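Local coordinates for protein aminoglycoside N(3)-acetyltransferase (Streptomyces griseus, PDB 7LAP) that probably acetylates the 3-amino group of aminoglycoside antibiotics, as an N-acetyltransferase of the antibiotic N-acetyltransferase family linked to drug resistance, at residues R203-E208 against D224-H229; H191-L196 against F279-I284; V177-A182 against R269-A274. All coordinates share one frame; numbering follows the deposited sequence.

Contact 1: R203-E208 against D224-H229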
loop_
_atom_site.group_PDB
_atom_site.type_symbol
_atom_site.label_atom_id
_atom_site.label_comp_id
_atom_site.label_asym_id
_atom_site.label_seq_id
_atom_site.Cartn_x
_atom_site.Cartn_y
_atom_site.Cartn_z
ATOM N N ARG B 203 -20.526 13.610 -21.515
ATOM C CA ARG B 203 -20.341 12.166 -21.516
ATOM C C ARG B 203 -20.654 11.592 -20.145
ATOM O O ARG B 203 -20.133 12.066 -19.128
ATOM C CB ARG B 203 -18.913 11.795 -21.915
ATOM C CG ARG B 203 -18.566 12.109 -23.355
ATOM C CD ARG B 203 -17.111 12.503 -23.516
ATOM N NE ARG B 203 -16.795 12.675 -24.928
ATOM C CZ ARG B 203 -15.793 12.064 -25.561
ATOM N NH1 ARG B 203 -14.985 11.249 -24.893
ATOM N NH2 ARG B 203 -15.594 12.277 -26.860
ATOM N N PHE B 204 -21.474 10.550 -20.124
ATOM C CA PHE B 204 -21.865 9.893 -18.893
ATOM C C PHE B 204 -21.513 8.415 -18.969
ATOM O O PHE B 204 -21.359 7.845 -20.052
ATOM C CB PHE B 204 -23.358 10.094 -18.623
ATOM C CG PHE B 204 -23.716 11.514 -18.282
ATOM C CD1 PHE B 204 -23.585 11.979 -16.979
ATOM C CD2 PHE B 204 -24.182 12.385 -19.259
ATOM C CE1 PHE B 204 -23.919 13.291 -16.654
ATOM C CE2 PHE B 204 -24.516 13.695 -18.944
ATOM C CZ PHE B 204 -24.379 14.148 -17.641
ATOM N N VAL B 205 -21.360 7.802 -17.796
ATOM C CA VAL B 205 -21.037 6.386 -17.692
ATOM C C VAL B 205 -22.066 5.716 -16.802
ATOM O O VAL B 205 -22.655 6.341 -15.912
ATOM C CB VAL B 205 -19.607 6.148 -17.146
ATOM C CG1 VAL B 205 -18.593 6.567 -18.178
ATOM C CG2 VAL B 205 -19.381 6.909 -15.837
ATOM N N THR B 206 -22.307 4.437 -17.079
ATOM C CA THR B 206 -23.111 3.562 -16.240
ATOM C C THR B 206 -22.300 2.302 -16.009
ATOM O O THR B 206 -21.766 1.727 -16.963
ATOM C CB THR B 206 -24.442 3.216 -16.900
ATOM O OG1 THR B 206 -25.241 4.392 -17.005
ATOM C CG2 THR B 206 -25.184 2.189 -16.080
ATOM N N TYR B 207 -22.168 1.899 -14.749
ATOM C CA TYR B 207 -21.417 0.701 -14.408
ATOM C C TYR B 207 -22.076 0.083 -13.186
ATOM O O TYR B 207 -22.948 0.684 -12.551
ATOM C CB TYR B 207 -19.923 1.015 -14.170
ATOM C CG TYR B 207 -19.732 2.060 -13.112
ATOM C CD1 TYR B 207 -19.738 3.412 -13.435
ATOM C CD2 TYR B 207 -19.599 1.699 -11.771
ATOM C CE1 TYR B 207 -19.593 4.377 -12.451
ATOM C CE2 TYR B 207 -19.452 2.647 -10.789
ATOM C CZ TYR B 207 -19.444 3.979 -11.134
ATOM O OH TYR B 207 -19.319 4.908 -10.147
ATOM N N GLU B 208 -21.682 -1.131 -12.866
ATOM C CA GLU B 208 -22.178 -1.767 -11.662
ATOM C C GLU B 208 -21.002 -2.110 -10.772
ATOM O O GLU B 208 -19.901 -2.346 -11.253
ATOM C CB GLU B 208 -22.975 -3.012 -11.980
ATOM C CG GLU B 208 -24.000 -2.753 -13.041
ATOM C CD GLU B 208 -24.567 -4.026 -13.589
ATOM O OE1 GLU B 208 -25.115 -4.810 -12.790
ATOM O OE2 GLU B 208 -24.448 -4.248 -14.811
ATOM N N ASP B 224 -22.526 8.406 -13.509
ATOM C CA ASP B 224 -21.533 9.434 -13.217
ATOM C C ASP B 224 -21.188 10.113 -14.538
ATOM O O ASP B 224 -21.537 9.624 -15.612
ATOM C CB ASP B 224 -20.285 8.816 -12.543
ATOM C CG ASP B 224 -19.285 9.870 -12.003
ATOM O OD1 ASP B 224 -19.670 11.050 -11.813
ATOM O OD2 ASP B 224 -18.118 9.508 -11.732
ATOM N N ILE B 225 -20.515 11.266 -14.463
ATOM C CA ILE B 225 -19.823 11.743 -15.664
ATOM C C ILE B 225 -18.640 10.821 -15.959
ATOM O O ILE B 225 -18.147 10.085 -15.098
ATOM C CB ILE B 225 -19.358 13.201 -15.523
ATOM C CG1 ILE B 225 -18.504 13.346 -14.264
ATOM C CG2 ILE B 225 -20.536 14.148 -15.484
ATOM C CD1 ILE B 225 -17.191 14.112 -14.481
ATOM N N ASP B 226 -18.191 10.849 -17.209
ATOM C CA ASP B 226 -17.082 10.005 -17.640
ATOM C C ASP B 226 -15.795 10.603 -17.082
ATOM O O ASP B 226 -15.115 11.406 -17.720
ATOM C CB ASP B 226 -17.054 9.905 -19.163
ATOM C CG ASP B 226 -15.983 8.964 -19.669
ATOM O OD1 ASP B 226 -15.007 8.685 -18.938
ATOM O OD2 ASP B 226 -16.118 8.494 -20.812
ATOM N N SER B 227 -15.460 10.211 -15.855
ATOM C CA SER B 227 -14.297 10.784 -15.197
ATOM C C SER B 227 -13.012 10.095 -15.599
ATOM O O SER B 227 -11.986 10.288 -14.936
ATOM C CB SER B 227 -14.458 10.733 -13.672
ATOM O OG SER B 227 -14.264 9.416 -13.163
ATOM N N GLU B 228 -13.048 9.292 -16.656
ATOM C CA GLU B 228 -11.875 8.598 -17.160
ATOM C C GLU B 228 -11.379 9.181 -18.473
ATOM O O GLU B 228 -10.177 9.420 -18.624
ATOM C CB GLU B 228 -12.183 7.108 -17.329
ATOM C CG GLU B 228 -11.008 6.288 -17.819
ATOM C CD GLU B 228 -11.217 4.794 -17.622
ATOM O OE1 GLU B 228 -11.370 4.367 -16.456
ATOM O OE2 GLU B 228 -11.230 4.046 -18.630
ATOM N N HIS B 229 -12.285 9.435 -19.421
ATOM C CA HIS B 229 -11.948 10.020 -20.711
ATOM C C HIS B 229 -12.463 11.444 -20.859
ATOM O O HIS B 229 -12.538 11.959 -21.979
ATOM C CB HIS B 229 -12.501 9.158 -21.845
ATOM C CG HIS B 229 -12.359 7.693 -21.602
ATOM N ND1 HIS B 229 -13.403 6.809 -21.749
ATOM C CD2 HIS B 229 -11.291 6.957 -21.211
ATOM C CE1 HIS B 229 -12.986 5.587 -21.466
ATOM N NE2 HIS B 229 -11.707 5.650 -21.136
HETATM O O HOH W 1 -18.005 7.067 -10.480
#
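The open end of the β-hairpin formed by strands 204-213 and 216-225 is where V205 and D224 face each other as an antiparallel hydrogen-bonded pair. V205 N donates to D224 O at 2.8 Å, nearly straight at 168°, and D224 N returns a longer bond to V205 O. F204 and I225 follow as the non-hydrogen-bonded pair; the F204 ring brings CE1 to 3.7 Å from I225 CG2, while D224 O lies at the ring edge. Past this pair the ladder gives way to a turn. D226 N still reaches R203 O at 3.0 Å, but from 44° above the carbonyl plane. The D226 carboxylate has CG anti to the backbone N (chi1 -176°), and its OD1 takes two backbone N-H groups of its own loop, E228 N at 3.1 Å and H229 N at 2.9 Å, an Asx turn within a wider Asx motif that pins this oxygen. V205 CG1 packs at 3.8 Å on D226 CB, the two side chains crossing at about a right angle. On the same face of the hairpin as V205, a water joins D224 OD2 and Y207 OH, while D224 OD1 is bonded to H161. The Y207 ring stacks with Y87.

Contact 2: H191-L196 against F279-I284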
loop_
_atom_site.group_PDB
_atom_site.type_symbol
_atom_site.label_atom_id
_atom_site.label_comp_id
_atom_site.label_asym_id
_atom_site.label_seq_id
_atom_site.Cartn_x
_atom_site.Cartn_y
_atom_site.Cartn_z
ATOM N N HIS B 191 -13.334 17.435 -11.611
ATOM C CA HIS B 191 -14.464 16.572 -11.956
ATOM C C HIS B 191 -15.771 17.142 -11.419
ATOM O O HIS B 191 -16.827 16.934 -12.016
ATOM C CB HIS B 191 -14.259 15.158 -11.408
ATOM C CG HIS B 191 -13.203 14.379 -12.127
ATOM N ND1 HIS B 191 -13.147 14.284 -13.502
ATOM C CD2 HIS B 191 -12.153 13.665 -11.658
ATOM C CE1 HIS B 191 -12.106 13.549 -13.851
ATOM N NE2 HIS B 191 -11.496 13.149 -12.750
ATOM N N HIS B 192 -15.720 17.854 -10.291
ATOM C CA HIS B 192 -16.893 18.579 -9.806
ATOM C C HIS B 192 -17.261 19.699 -10.763
ATOM O O HIS B 192 -18.451 19.944 -11.018
ATOM C CB HIS B 192 -16.625 19.126 -8.392
ATOM C CG HIS B 192 -17.766 19.892 -7.794
ATOM N ND1 HIS B 192 -19.043 19.379 -7.702
ATOM C CD2 HIS B 192 -17.825 21.133 -7.253
ATOM C CE1 HIS B 192 -19.839 20.263 -7.122
ATOM N NE2 HIS B 192 -19.130 21.344 -6.853
ATOM N N ALA B 193 -16.256 20.374 -11.329
ATOM C CA ALA B 193 -16.528 21.354 -12.380
ATOM C C ALA B 193 -17.217 20.706 -13.580
ATOM O O ALA B 193 -18.196 21.243 -14.112
ATOM C CB ALA B 193 -15.233 22.050 -12.820
ATOM N N GLU B 194 -16.701 19.564 -14.045
ATOM C CA GLU B 194 -17.361 18.858 -15.145
ATOM C C GLU B 194 -18.805 18.515 -14.797
ATOM O O GLU B 194 -19.704 18.638 -15.638
ATOM C CB GLU B 194 -16.588 17.589 -15.498
ATOM C CG GLU B 194 -15.275 17.841 -16.207
ATOM C CD GLU B 194 -14.517 16.553 -16.519
ATOM O OE1 GLU B 194 -14.392 15.674 -15.622
ATOM O OE2 GLU B 194 -14.051 16.418 -17.673
ATOM N N ALA B 195 -19.051 18.101 -13.551
ATOM C CA ALA B 195 -20.410 17.730 -13.163
ATOM C C ALA B 195 -21.360 18.925 -13.199
ATOM O O ALA B 195 -22.535 18.763 -13.540
ATOM C CB ALA B 195 -20.403 17.088 -11.779
ATOM N N LEU B 196 -20.873 20.125 -12.873
ATOM C CA LEU B 196 -21.699 21.333 -12.892
ATOM C C LEU B 196 -21.802 21.978 -14.271
ATOM O O LEU B 196 -22.773 22.706 -14.531
ATOM C CB LEU B 196 -21.140 22.390 -11.929
ATOM C CG LEU B 196 -20.986 22.042 -10.455
ATOM C CD1 LEU B 196 -20.315 23.197 -9.705
ATOM C CD2 LEU B 196 -22.343 21.698 -9.841
ATOM N N PHE B 279 -13.729 28.959 -11.833
ATOM C CA PHE B 279 -12.954 29.142 -13.054
ATOM C C PHE B 279 -13.132 27.958 -13.995
ATOM O O PHE B 279 -13.249 28.136 -15.215
ATOM C CB PHE B 279 -11.472 29.334 -12.713
ATOM C CG PHE B 279 -10.607 29.635 -13.905
ATOM C CD1 PHE B 279 -10.095 28.600 -14.691
ATOM C CD2 PHE B 279 -10.292 30.957 -14.238
ATOM C CE1 PHE B 279 -9.287 28.879 -15.797
ATOM C CE2 PHE B 279 -9.490 31.245 -15.346
ATOM C CZ PHE B 279 -8.988 30.204 -16.132
ATOM N N GLY B 280 -13.133 26.740 -13.450
ATOM C CA GLY B 280 -13.160 25.566 -14.301
ATOM C C GLY B 280 -14.467 25.446 -15.061
ATOM O O GLY B 280 -14.481 25.143 -16.260
ATOM N N VAL B 281 -15.584 25.711 -14.389
ATOM C CA VAL B 281 -16.860 25.577 -15.077
ATOM C C VAL B 281 -16.993 26.653 -16.145
ATOM O O VAL B 281 -17.469 26.389 -17.252
ATOM C CB VAL B 281 -18.015 25.611 -14.065
ATOM C CG1 VAL B 281 -18.029 24.347 -13.248
ATOM C CG2 VAL B 281 -17.865 26.772 -13.155
ATOM N N ARG B 282 -16.531 27.868 -15.849
ATOM C CA ARG B 282 -16.575 28.925 -16.850
ATOM C C ARG B 282 -15.652 28.605 -18.021
ATOM O O ARG B 282 -15.978 28.885 -19.181
ATOM C CB ARG B 282 -16.211 30.269 -16.222
ATOM C CG ARG B 282 -16.115 31.407 -17.235
ATOM C CD ARG B 282 -16.237 32.750 -16.545
ATOM N NE ARG B 282 -15.332 32.774 -15.404
ATOM C CZ ARG B 282 -14.030 33.036 -15.486
ATOM N NH1 ARG B 282 -13.480 33.341 -16.662
ATOM N NH2 ARG B 282 -13.278 33.007 -14.390
ATOM N N TRP B 283 -14.507 27.990 -17.742
ATOM C CA TRP B 283 -13.632 27.557 -18.825
ATOM C C TRP B 283 -14.348 26.563 -19.733
ATOM O O TRP B 283 -14.343 26.705 -20.960
ATOM C CB TRP B 283 -12.358 26.946 -18.245
ATOM C CG TRP B 283 -11.297 26.695 -19.277
ATOM C CD1 TRP B 283 -10.251 27.512 -19.601
ATOM C CD2 TRP B 283 -11.190 25.544 -20.122
ATOM N NE1 TRP B 283 -9.503 26.940 -20.603
ATOM C CE2 TRP B 283 -10.056 25.729 -20.935
ATOM C CE3 TRP B 283 -11.943 24.372 -20.265
ATOM C CZ2 TRP B 283 -9.659 24.790 -21.885
ATOM C CZ3 TRP B 283 -11.547 23.439 -21.201
ATOM C CH2 TRP B 283 -10.413 23.652 -22.000
ATOM N N ILE B 284 -14.991 25.558 -19.139
ATOM C CA ILE B 284 -15.623 24.512 -19.931
ATOM C C ILE B 284 -16.797 25.067 -20.716
ATOM O O ILE B 284 -16.996 24.728 -21.888
ATOM C CB ILE B 284 -16.056 23.350 -19.020
ATOM C CG1 ILE B 284 -14.823 22.666 -18.426
ATOM C CG2 ILE B 284 -16.934 22.378 -19.792
ATOM C CD1 ILE B 284 -15.166 21.619 -17.384
#
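V281 CG1 sits against A193, 3.6 Å from A193 CB and only 3.2 Å from A193 O, so this methyl bears on the carbonyl as well as the alanine methyl. With CG1 anti to its carbonyl carbon (chi1 -71°), V281 also reaches L196 CB at 3.9 Å, one turn further along the same helix. A193 CB points at the other helix, and G280, having no side chain, lets it come to 4.1 Å from G280 C. One turn beyond G280, I284 brings CD1 to 4.0 Å from E194 CG, its side chain crossing that of E194 at about a right angle.

Beyond this apolar layer, the E194 carboxylate is held by several donors. Its OE1 accepts from H191 ND1 at 2.8 Å, in the plane of the imidazole, and OE2 bonds to Y234 OH and A231 N. The I284 side chain also touches F232. The axes of segments 191-196 and 279-284 approach to 8.5 Å and cross at -51°, a close oblique helix-helix crossing with A193 and G280 at the near point, which joins helix 189-196 to the C-terminal helix 273-289.

Contact 3: V177-A182 against R269-A274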
loop_
_atom_site.group_PDB
_atom_site.type_symbol
_atom_site.label_atom_id
_atom_site.label_comp_id
_atom_site.label_asym_id
_atom_site.label_seq_id
_atom_site.Cartn_x
_atom_site.Cartn_y
_atom_site.Cartn_z
ATOM N N VAL B 177 -7.121 23.230 -2.361
ATOM C CA VAL B 177 -6.505 22.105 -3.063
ATOM C C VAL B 177 -5.002 22.340 -3.109
ATOM O O VAL B 177 -4.544 23.409 -3.534
ATOM C CB VAL B 177 -7.085 21.925 -4.481
ATOM C CG1 VAL B 177 -6.415 20.756 -5.181
ATOM C CG2 VAL B 177 -8.594 21.669 -4.377
ATOM N N LEU B 178 -4.240 21.347 -2.655
ATOM C CA LEU B 178 -2.782 21.384 -2.684
ATOM C C LEU B 178 -2.262 20.314 -3.650
ATOM O O LEU B 178 -2.569 19.127 -3.493
ATOM C CB LEU B 178 -2.247 21.168 -1.267
ATOM C CG LEU B 178 -0.730 20.972 -1.183
ATOM C CD1 LEU B 178 -0.018 22.269 -1.501
ATOM C CD2 LEU B 178 -0.376 20.467 0.221
ATOM N N LEU B 179 -1.511 20.739 -4.678
ATOM C CA LEU B 179 -0.717 19.807 -5.473
ATOM C C LEU B 179 0.681 19.805 -4.893
ATOM O O LEU B 179 1.390 20.812 -4.967
ATOM C CB LEU B 179 -0.688 20.214 -6.942
ATOM C CG LEU B 179 -2.081 20.451 -7.523
ATOM C CD1 LEU B 179 -1.919 20.880 -9.021
ATOM C CD2 LEU B 179 -3.013 19.248 -7.338
ATOM N N LEU B 180 1.089 18.673 -4.334
ATOM C CA LEU B 180 2.352 18.550 -3.613
ATOM C C LEU B 180 3.296 17.695 -4.472
ATOM O O LEU B 180 3.417 16.475 -4.316
ATOM C CB LEU B 180 2.049 17.983 -2.213
ATOM C CG LEU B 180 3.182 17.777 -1.200
ATOM C CD1 LEU B 180 4.037 18.971 -1.085
ATOM C CD2 LEU B 180 2.694 17.325 0.185
ATOM N N GLY B 181 3.954 18.359 -5.423
ATOM C CA GLY B 181 4.710 17.684 -6.443
ATOM C C GLY B 181 3.871 16.996 -7.486
ATOM O O GLY B 181 4.423 16.511 -8.459
ATOM N N ALA B 182 2.567 16.873 -7.279
ATOM C CA ALA B 182 1.697 16.235 -8.255
ATOM C C ALA B 182 1.481 17.168 -9.443
ATOM O O ALA B 182 1.391 18.395 -9.273
ATOM C CB ALA B 182 0.331 15.895 -7.627
ATOM N N ARG B 269 1.563 23.624 -5.623
ATOM C CA ARG B 269 0.589 24.656 -5.943
ATOM C C ARG B 269 -0.585 24.570 -4.987
ATOM O O ARG B 269 -1.129 23.488 -4.764
ATOM C CB ARG B 269 0.050 24.530 -7.381
ATOM C CG ARG B 269 1.060 24.942 -8.449
ATOM C CD ARG B 269 1.555 23.718 -9.160
ATOM N NE ARG B 269 2.161 24.040 -10.465
ATOM C CZ ARG B 269 2.577 23.112 -11.319
ATOM N NH1 ARG B 269 2.421 21.825 -11.003
ATOM N NH2 ARG B 269 3.133 23.466 -12.472
ATOM N N LEU B 270 -1.003 25.718 -4.480
ATOM C CA LEU B 270 -2.077 25.802 -3.500
ATOM C C LEU B 270 -3.153 26.725 -4.045
ATOM O O LEU B 270 -2.868 27.879 -4.388
ATOM C CB LEU B 270 -1.548 26.315 -2.157
ATOM C CG LEU B 270 -2.620 26.437 -1.059
ATOM C CD1 LEU B 270 -3.190 25.039 -0.757
ATOM C CD2 LEU B 270 -1.981 27.072 0.188
ATOM N N PHE B 271 -4.380 26.208 -4.131
ATOM C CA PHE B 271 -5.542 26.889 -4.689
ATOM C C PHE B 271 -6.663 26.972 -3.666
ATOM O O PHE B 271 -6.888 26.027 -2.906
ATOM C CB PHE B 271 -6.133 26.130 -5.900
ATOM C CG PHE B 271 -5.140 25.840 -6.993
ATOM C CD1 PHE B 271 -4.300 24.725 -6.921
ATOM C CD2 PHE B 271 -5.076 26.666 -8.115
ATOM C CE1 PHE B 271 -3.390 24.435 -7.955
ATOM C CE2 PHE B 271 -4.163 26.396 -9.146
ATOM C CZ PHE B 271 -3.317 25.274 -9.062
ATOM N N ASP B 272 -7.450 28.047 -3.729
ATOM C CA ASP B 272 -8.747 28.036 -3.060
ATOM C C ASP B 272 -9.749 27.284 -3.942
ATOM O O ASP B 272 -9.850 27.551 -5.151
ATOM C CB ASP B 272 -9.224 29.463 -2.769
ATOM C CG ASP B 272 -8.292 30.224 -1.819
ATOM O OD1 ASP B 272 -7.727 29.608 -0.892
ATOM O OD2 ASP B 272 -8.114 31.448 -1.996
ATOM N N ALA B 273 -10.503 26.352 -3.332
ATOM C CA ALA B 273 -11.355 25.442 -4.102
ATOM C C ALA B 273 -12.513 26.166 -4.780
ATOM O O ALA B 273 -12.868 25.830 -5.914
ATOM C CB ALA B 273 -11.908 24.331 -3.210
ATOM N N ALA B 274 -13.160 27.122 -4.095
ATOM C CA ALA B 274 -14.300 27.797 -4.717
ATOM C C ALA B 274 -13.914 28.573 -5.978
ATOM O O ALA B 274 -14.587 28.388 -7.013
ATOM C CB ALA B 274 -15.015 28.691 -3.689
HETATM O O HOH W 2 2.558 20.655 -8.317
#
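L179 lays its CD1 methyl against the F271 ring, 4.0 Å from CE1, the two side chains crossing at a slant. The ring's rim also meets the backbone: V177 O lies in the ring plane, 3.6 Å from F271 CD1, a position reached with CG anti to the F271 carbonyl carbon (chi1 -54°). V177 shares this face of the sheet with L179, R269 and F271, and its CG2 makes a looser contact with A273 CB at the start of helix 273-289. V249, M252 and L253 of helix 244-254 pack on F271, so that helix covers the aromatic part of the face.

On the other face L178 and L270 form the non-hydrogen-bonded pair. L270 CD1 reaches across to L178 CB at 4.0 Å, and both leucines touch L34 of helix 24-34.

Four backbone bonds fix the register. V177 and F271 exchange one pair, L179 and R269 the other; L179 N to R269 O is 2.8 Å, and all four are fairly straight. Between the pairs, L270 CA approaches V177 O and L178 CA approaches R269 O as CA-H...O contacts.

Beyond the last backbone pair, R269 reaches A182 through a water. Its chain bends at chi2 (108°) and aims the guanidinium edge at A182 O; NH1 and that carbonyl are 4.0 Å apart, and the water donates to A182 O and accepts from NH1. NE forms a salt bridge with E260 of the neighbouring strand 259-263.

The axes of strand segments 177-180 and 269-272 approach to 4.8 Å, antiparallel at 170°. Strand 176-180 is interior, between 41-46 and 266-272; helix 24-34 packs on the leucine face and helix 244-254 on the F271 face of the mixed sheet, consistent with an α/β/α layering.

Contact 3 is the core contact, with seven of its eight touching residues buried; contact 2 is also largely buried, whereas contact 1 is partly open at the hairpin's base. Their chemistry follows: backbone ladders in contacts 1 and 3, apolar helix packing in contact 2. Contact 1 adds a carboxylate-held turn and water, while contact 3 is aliphatic and aromatic, with one arginine and a water at its end. Helix 273-289 serves both contacts 2 and 3, whose nearest atoms are about 5 Å apart. Contacts 1 and 2 touch directly, I225 CD1 lying 3.4 Å from E194 OE1, so helix 189-196 lies between the hairpin and helix 273-289. Contacts 1 and 3 lie on opposite sides of the chain's centre.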